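Local coordinates for purine catabolism protein pucG (Bacillus subtilis, PDB 3ISL), which catalyses the pyridoxal-phosphate-dependent transfer of an amino group from (S)-ureidoglycine to glyoxylate, giving oxalurate and glycine in purine catabolism, at the interface of chains A and B. Residues are numbered along the deposited sequence; one frame, centred on the assembly and turned at random. Chains: chain A/B, Purine catabolism protein pucG.

The interface of chains A and B. Residues chain A 68, 248, 265-267; chain B 70, 72.
B:Thr70 meets the phenol of A:Tyr248 at the dimer interface, an example of one subunit apparently bracing its neighbour's cofactor pocket. The backbone N of B:Thr70 donates to A:Tyr248 OH over 3.0 Å, a fairly straight bond (159° at the hydrogen). That hydroxyl in turn gives its own proton to the carbonyl O of A:Asp68, at the end of strand 63-68, 2.6 Å from A:Tyr248 OH. Here the donor stands above the carbonyl plane, tilted 40° out of it. With one bond received and one given, the hydroxyl relays between the two backbones, and the rotation of its O-H is fixed. A:Tyr248 extends with CG anti to its backbone N (chi1 -174°), which carries the ring towards the partner's loop.

The two branches of B:Thr70 lie beside this bond and part from each other. Its hydroxyl OG1 lies in the plane of the tyrosine ring, at the edge by CE1, while the methyl CG2 turns towards A:Thr267 O and the carboxylate OD1 of A:Asp68.

Near the start of helix 71-82, B:Arg72 uses both ends of its side chain. CB touches the rim of the tyrosine at CD1, and the chain then bends at chi3 (-134°) to bring the guanidinium against the backbone of A:His265 and A:His266. One face of that group lies over the carbonyl carbon of A:His265, with 3.7 Å between A:His265 C and the plane. A:His265 O also sits over this face, a stacked and probably electrostatic contact rather than a directed hydrogen bond. The polar link is a water, 2.9 Å from A:His265 O, that also meets B:Arg72 NH1.

B:Thr70 and B:Arg72 both line the pyridoxal-phosphate pocket of chain B. The contact therefore ties one subunit's cofactor site to the other's loops, and by two-fold symmetry the twin contact gives the other active site of the homodimer the same support, which may help hold the pocket in shape.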
ATOM      1  N   ASP A  68      -0.117  -4.372  -3.406  1.00 35.06           N
ATOM      2  CA  ASP A  68       0.236  -3.531  -2.279  1.00 34.43           C
ATOM      3  C   ASP A  68      -0.590  -2.299  -2.538  1.00 34.85           C
ATOM      4  O   ASP A  68      -0.349  -1.569  -3.490  1.00 37.63           O
ATOM      5  CB  ASP A  68       1.752  -3.254  -2.299  1.00 34.68           C
ATOM      6  CG  ASP A  68       2.588  -4.474  -1.932  1.00 36.34           C
ATOM      7  OD1 ASP A  68       3.841  -4.387  -1.967  1.00 29.91           O
ATOM      8  OD2 ASP A  68       1.968  -5.541  -1.653  1.00 41.73           O
ATOM      9  N   TYR A 248       2.254   0.421 -11.919  1.00 39.65           N
ATOM     10  CA  TYR A 248       2.175  -0.175 -10.573  1.00 39.73           C
ATOM     11  C   TYR A 248       1.065  -1.248 -10.494  1.00 40.00           C
ATOM     12  O   TYR A 248       1.269  -2.310  -9.882  1.00 41.04           O
ATOM     13  CB  TYR A 248       1.964   0.917  -9.515  1.00 39.05           C
ATOM     14  CG  TYR A 248       2.002   0.467  -8.068  1.00 40.09           C
ATOM     15  CD1 TYR A 248       3.232   0.317  -7.390  1.00 37.98           C
ATOM     16  CD2 TYR A 248       0.800   0.192  -7.372  1.00 39.61           C
ATOM     17  CE1 TYR A 248       3.270  -0.049  -6.058  1.00 39.88           C
ATOM     18  CE2 TYR A 248       0.802  -0.182  -6.030  1.00 39.09           C
ATOM     19  CZ  TYR A 248       2.040  -0.310  -5.360  1.00 42.75           C
ATOM     20  OH  TYR A 248       2.059  -0.686  -4.004  1.00 40.87           O
ATOM     21  N   HIS A 265       9.573  -5.698  -9.840  1.00 45.13           N
ATOM     22  CA  HIS A 265       8.512  -4.773 -10.232  1.00 43.81           C
ATOM     23  C   HIS A 265       8.262  -3.689  -9.141  1.00 42.47           C
ATOM     24  O   HIS A 265       7.941  -2.540  -9.481  1.00 42.08           O
ATOM     25  CB  HIS A 265       7.199  -5.504 -10.615  1.00 43.85           C
ATOM     26  CG  HIS A 265       6.023  -4.573 -10.734  1.00 45.14           C
ATOM     27  ND1 HIS A 265       5.215  -4.249  -9.661  1.00 44.92           N
ATOM     28  CD2 HIS A 265       5.563  -3.843 -11.785  1.00 45.33           C
ATOM     29  CE1 HIS A 265       4.296  -3.383 -10.050  1.00 46.49           C
ATOM     30  NE2 HIS A 265       4.488  -3.117 -11.334  1.00 45.96           N
ATOM     31  N   HIS A 266       8.412  -4.062  -7.861  1.00 39.95           N
ATOM     32  CA  HIS A 266       8.183  -3.158  -6.710  1.00 38.98           C
ATOM     33  C   HIS A 266       8.732  -3.902  -5.464  1.00 37.24           C
ATOM     34  O   HIS A 266       8.783  -5.156  -5.452  1.00 37.53           O
ATOM     35  CB  HIS A 266       6.667  -2.893  -6.481  1.00 38.56           C
ATOM     36  CG  HIS A 266       5.895  -4.139  -6.107  1.00 43.45           C
ATOM     37  ND1 HIS A 266       5.392  -4.361  -4.836  1.00 47.03           N
ATOM     38  CD2 HIS A 266       5.621  -5.262  -6.819  1.00 40.43           C
ATOM     39  CE1 HIS A 266       4.825  -5.556  -4.796  1.00 48.62           C
ATOM     40  NE2 HIS A 266       4.961  -6.130  -5.983  1.00 49.02           N
ATOM     41  N   THR A 267       9.107  -3.139  -4.434  1.00 34.08           N
ATOM     42  CA  THR A 267       9.485  -3.682  -3.122  1.00 30.46           C
ATOM     43  C   THR A 267       8.208  -4.099  -2.428  1.00 29.79           C
ATOM     44  O   THR A 267       7.436  -3.244  -1.932  1.00 27.31           O
ATOM     45  CB  THR A 267      10.311  -2.625  -2.264  1.00 30.69           C
ATOM     46  OG1 THR A 267      11.495  -2.261  -3.001  1.00 28.29           O
ATOM     47  CG2 THR A 267      10.693  -3.144  -0.820  1.00 25.48           C
TER
ATOM     48  N   THR B  70       3.726   1.400  -2.620  1.00 29.87           N
ATOM     49  CA  THR B  70       5.173   1.554  -2.541  1.00 30.21           C
ATOM     50  C   THR B  70       5.567   2.936  -3.101  1.00 29.28           C
ATOM     51  O   THR B  70       4.709   3.729  -3.557  1.00 30.10           O
ATOM     52  CB  THR B  70       5.961   0.307  -3.132  1.00 31.36           C
ATOM     53  OG1 THR B  70       5.973   0.325  -4.556  1.00 32.59           O
ATOM     54  CG2 THR B  70       5.268  -1.026  -2.708  1.00 32.12           C
ATOM     55  N   ARG B  72       6.970   3.663  -5.802  1.00 26.48           N
ATOM     56  CA  ARG B  72       6.589   3.816  -7.234  1.00 27.17           C
ATOM     57  C   ARG B  72       5.138   4.275  -7.419  1.00 25.85           C
ATOM     58  O   ARG B  72       4.851   4.933  -8.416  1.00 24.87           O
ATOM     59  CB  ARG B  72       6.587   2.458  -7.952  1.00 29.02           C
ATOM     60  CG  ARG B  72       7.928   2.011  -8.337  1.00 32.80           C
ATOM     61  CD  ARG B  72       7.846   0.575  -8.713  1.00 35.23           C
ATOM     62  NE  ARG B  72       8.973  -0.007  -8.017  1.00 38.14           N
ATOM     63  CZ  ARG B  72      10.095  -0.455  -8.583  1.00 38.79           C
ATOM     64  NH1 ARG B  72      10.265  -0.406  -9.896  1.00 35.05           N
ATOM     65  NH2 ARG B  72      11.050  -0.959  -7.803  1.00 41.18           N
TER
HETATM   66  O   HOH W   1       7.999  -0.867 -11.876  1.00 30.85           O